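PDB 1IOO: ribonuclease S-F11 from Nicotiana alata, which cleaves RNA as a secreted T2-family ribonuclease of the style, associated with gametophytic self-incompatibility, the rejection of self pollen. Local coordinates for residues V8-A13 and T30-W35. Sequence-based numbering, arbitrary orientation.
Sequences VLTWPA and TIHGLW
V8 reaches both aromatic side chains of the 30-35 strand with its two methyls. V8 CG2 sits over one face of the W35 six-membered ring, 3.6 Å from its centroid and 7° off the normal, a CH-pi contact. V8 CG1, anti to the backbone N (chi1 -178°), runs alongside H32 and meets the edge of the imidazole, 4.0 Å from H32 CD2. The antiparallel strands carry a classic beta bulge: H32 and G33 both face V8, whose O accepts a bond from H32 N (2.8 Å) and a weak one from G33 N. The bulge brings H32, the catalytic proton donor, onto the same face as V8 and T10. T10 OG1 lies 3.0 Å from H32 CB, and a water in the imidazole plane bonds this hydroxyl and, weakly, H32 ND1. H32 NE2 lies at the edge of W35, in the indole plane, and W35 stacks on H91, the proton acceptor. An alanine in place of W35 would probably leave V8 CG2 without aromatic cover and H91 without its stacking partner. On the other face, L9 CD2 touches I31 CG1 at 4.1 Å. Apolar contact on one flank and a water-linked hydroxyl on the other probably help set the rotation of the catalytic imidazole.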
ATOM      1  N   VAL A   8      -0.190   2.912  -0.421  1.00  8.59           N
ATOM      2  CA  VAL A   8      -0.619   1.865   0.487  1.00  8.64           C
ATOM      3  C   VAL A   8       0.221   0.622   0.312  1.00  9.10           C
ATOM      4  O   VAL A   8       0.229   0.013  -0.759  1.00  9.39           O
ATOM      5  CB  VAL A   8      -2.100   1.506   0.275  1.00  9.61           C
ATOM      6  CG1 VAL A   8      -2.530   0.444   1.287  1.00 11.07           C
ATOM      7  CG2 VAL A   8      -2.954   2.759   0.409  1.00 11.09           C
ATOM      8  N   LEU A   9       0.941   0.260   1.366  1.00  8.22           N
ATOM      9  CA  LEU A   9       1.799  -0.915   1.342  1.00  9.43           C
ATOM     10  C   LEU A   9       1.191  -2.048   2.151  1.00  9.95           C
ATOM     11  O   LEU A   9       0.816  -1.874   3.311  1.00  9.84           O
ATOM     12  CB  LEU A   9       3.186  -0.580   1.897  1.00 10.79           C
ATOM     13  CG  LEU A   9       3.961   0.497   1.126  1.00  8.82           C
ATOM     14  CD1 LEU A   9       5.257   0.814   1.862  1.00 12.68           C
ATOM     15  CD2 LEU A   9       4.258   0.035  -0.294  1.00 13.45           C
ATOM     16  N   THR A  10       1.105  -3.210   1.520  1.00  9.23           N
ATOM     17  CA  THR A  10       0.543  -4.398   2.137  1.00 11.12           C
ATOM     18  C   THR A  10       1.619  -5.253   2.796  1.00 10.75           C
ATOM     19  O   THR A  10       2.731  -5.371   2.287  1.00  9.49           O
ATOM     20  CB  THR A  10      -0.092  -5.325   1.073  1.00 13.05           C
ATOM     21  OG1 THR A  10      -1.221  -4.686   0.472  1.00 18.66           O
ATOM     22  CG2 THR A  10      -0.498  -6.656   1.692  1.00 15.82           C
ATOM     23  N   TRP A  11       1.294  -5.799   3.961  1.00 10.32           N
ATOM     24  CA  TRP A  11       2.146  -6.794   4.579  1.00  9.12           C
ATOM     25  C   TRP A  11       1.608  -8.155   4.143  1.00  9.06           C
ATOM     26  O   TRP A  11       0.574  -8.598   4.632  1.00  8.54           O
ATOM     27  CB  TRP A  11       2.127  -6.659   6.108  1.00  9.60           C
ATOM     28  CG  TRP A  11       2.996  -7.675   6.814  1.00  9.56           C
ATOM     29  CD1 TRP A  11       2.605  -8.543   7.792  1.00 10.49           C
ATOM     30  CD2 TRP A  11       4.389  -7.940   6.574  1.00  9.39           C
ATOM     31  NE1 TRP A  11       3.660  -9.334   8.174  1.00 11.51           N
ATOM     32  CE2 TRP A  11       4.767  -8.988   7.443  1.00  9.49           C
ATOM     33  CE3 TRP A  11       5.350  -7.395   5.709  1.00  8.12           C
ATOM     34  CZ2 TRP A  11       6.066  -9.505   7.473  1.00 10.38           C
ATOM     35  CZ3 TRP A  11       6.647  -7.911   5.736  1.00 10.23           C
ATOM     36  CH2 TRP A  11       6.989  -8.958   6.615  1.00  9.97           C
ATOM     37  N   PRO A  12       2.258  -8.796   3.153  1.00  8.19           N
ATOM     38  CA  PRO A  12       1.847 -10.089   2.593  1.00  9.23           C
ATOM     39  C   PRO A  12       1.380 -11.165   3.554  1.00  9.69           C
ATOM     40  O   PRO A  12       0.332 -11.778   3.335  1.00  8.55           O
ATOM     41  CB  PRO A  12       3.051 -10.503   1.759  1.00 10.00           C
ATOM     42  CG  PRO A  12       3.535  -9.177   1.251  1.00  9.37           C
ATOM     43  CD  PRO A  12       3.516  -8.356   2.526  1.00  8.33           C
ATOM     44  N   ALA A  13       2.145 -11.411   4.610  1.00  8.73           N
ATOM     45  CA  ALA A  13       1.762 -12.437   5.568  1.00 10.53           C
ATOM     46  C   ALA A  13       0.361 -12.184   6.111  1.00 10.22           C
ATOM     47  O   ALA A  13      -0.428 -13.114   6.275  1.00 12.33           O
ATOM     48  CB  ALA A  13       2.773 -12.501   6.695  1.00  9.77           C
ATOM     49  N   THR A  30       4.634  -5.023   0.029  1.00  8.97           N
ATOM     50  CA  THR A  30       4.364  -4.865  -1.389  1.00  8.29           C
ATOM     51  C   THR A  30       3.339  -3.767  -1.589  1.00  8.05           C
ATOM     52  O   THR A  30       2.666  -3.365  -0.642  1.00  7.79           O
ATOM     53  CB  THR A  30       3.833  -6.159  -2.026  1.00  9.84           C
ATOM     54  OG1 THR A  30       2.629  -6.551  -1.365  1.00  9.47           O
ATOM     55  CG2 THR A  30       4.867  -7.270  -1.923  1.00 10.34           C
ATOM     56  N   ILE A  31       3.231  -3.263  -2.810  1.00  8.29           N
ATOM     57  CA  ILE A  31       2.283  -2.197  -3.087  1.00  7.45           C
ATOM     58  C   ILE A  31       0.862  -2.730  -3.222  1.00  7.58           C
ATOM     59  O   ILE A  31       0.618  -3.710  -3.931  1.00  9.55           O
ATOM     60  CB  ILE A  31       2.615  -1.481  -4.402  1.00  7.78           C
ATOM     61  CG1 ILE A  31       4.010  -0.864  -4.323  1.00  7.96           C
ATOM     62  CG2 ILE A  31       1.553  -0.425  -4.700  1.00  7.45           C
ATOM     63  CD1 ILE A  31       4.551  -0.428  -5.673  1.00 11.91           C
ATOM     64  N   HIS A  32      -0.067  -2.097  -2.513  1.00  8.36           N
ATOM     65  CA  HIS A  32      -1.483  -2.433  -2.631  1.00 10.54           C
ATOM     66  C   HIS A  32      -2.152  -1.427  -3.542  1.00 11.60           C
ATOM     67  O   HIS A  32      -3.044  -1.757  -4.329  1.00 12.92           O
ATOM     68  CB  HIS A  32      -2.178  -2.396  -1.272  1.00 13.36           C
ATOM     69  CG  HIS A  32      -3.643  -2.689  -1.348  1.00 18.92           C
ATOM     70  ND1 HIS A  32      -4.138  -3.862  -1.876  1.00 21.56           N
ATOM     71  CD2 HIS A  32      -4.721  -1.955  -0.983  1.00 22.12           C
ATOM     72  CE1 HIS A  32      -5.459  -3.836  -1.835  1.00 22.55           C
ATOM     73  NE2 HIS A  32      -5.838  -2.691  -1.299  1.00 24.19           N
ATOM     74  N   GLY A  33      -1.694  -0.186  -3.437  1.00 10.11           N
ATOM     75  CA  GLY A  33      -2.213   0.872  -4.273  1.00 10.45           C
ATOM     76  C   GLY A  33      -1.567   2.223  -4.040  1.00 10.67           C
ATOM     77  O   GLY A  33      -0.746   2.420  -3.141  1.00 10.60           O
ATOM     78  N   LEU A  34      -1.915   3.143  -4.931  1.00  9.29           N
ATOM     79  CA  LEU A  34      -1.502   4.534  -4.864  1.00  9.08           C
ATOM     80  C   LEU A  34      -2.738   5.369  -5.091  1.00  9.37           C
ATOM     81  O   LEU A  34      -3.192   5.523  -6.226  1.00 10.31           O
ATOM     82  CB  LEU A  34      -0.431   4.822  -5.925  1.00  9.22           C
ATOM     83  CG  LEU A  34       0.181   6.227  -5.933  1.00  9.36           C
ATOM     84  CD1 LEU A  34       0.776   6.551  -4.568  1.00 12.38           C
ATOM     85  CD2 LEU A  34       1.248   6.319  -7.018  1.00 11.14           C
ATOM     86  N   TRP A  35      -3.307   5.885  -4.007  1.00  9.91           N
ATOM     87  CA  TRP A  35      -4.619   6.515  -4.096  1.00 10.61           C
ATOM     88  C   TRP A  35      -4.627   8.035  -3.998  1.00 10.09           C
ATOM     89  O   TRP A  35      -4.283   8.612  -2.964  1.00 11.26           O
ATOM     90  CB  TRP A  35      -5.534   5.962  -2.991  1.00 11.41           C
ATOM     91  CG  TRP A  35      -5.614   4.465  -2.934  1.00 14.21           C
ATOM     92  CD1 TRP A  35      -5.356   3.589  -3.947  1.00 14.37           C
ATOM     93  CD2 TRP A  35      -6.011   3.670  -1.811  1.00 17.46           C
ATOM     94  NE1 TRP A  35      -5.569   2.297  -3.526  1.00 16.25           N
ATOM     95  CE2 TRP A  35      -5.969   2.320  -2.218  1.00 15.73           C
ATOM     96  CE3 TRP A  35      -6.397   3.969  -0.499  1.00 19.16           C
ATOM     97  CZ2 TRP A  35      -6.300   1.266  -1.357  1.00 18.60           C
ATOM     98  CZ3 TRP A  35      -6.727   2.918   0.358  1.00 19.35           C
ATOM     99  CH2 TRP A  35      -6.675   1.588  -0.079  1.00 18.98           C
TER
HETATM  100  O   HOH W   1      -1.735  -6.186  -2.356  1.00 26.73           O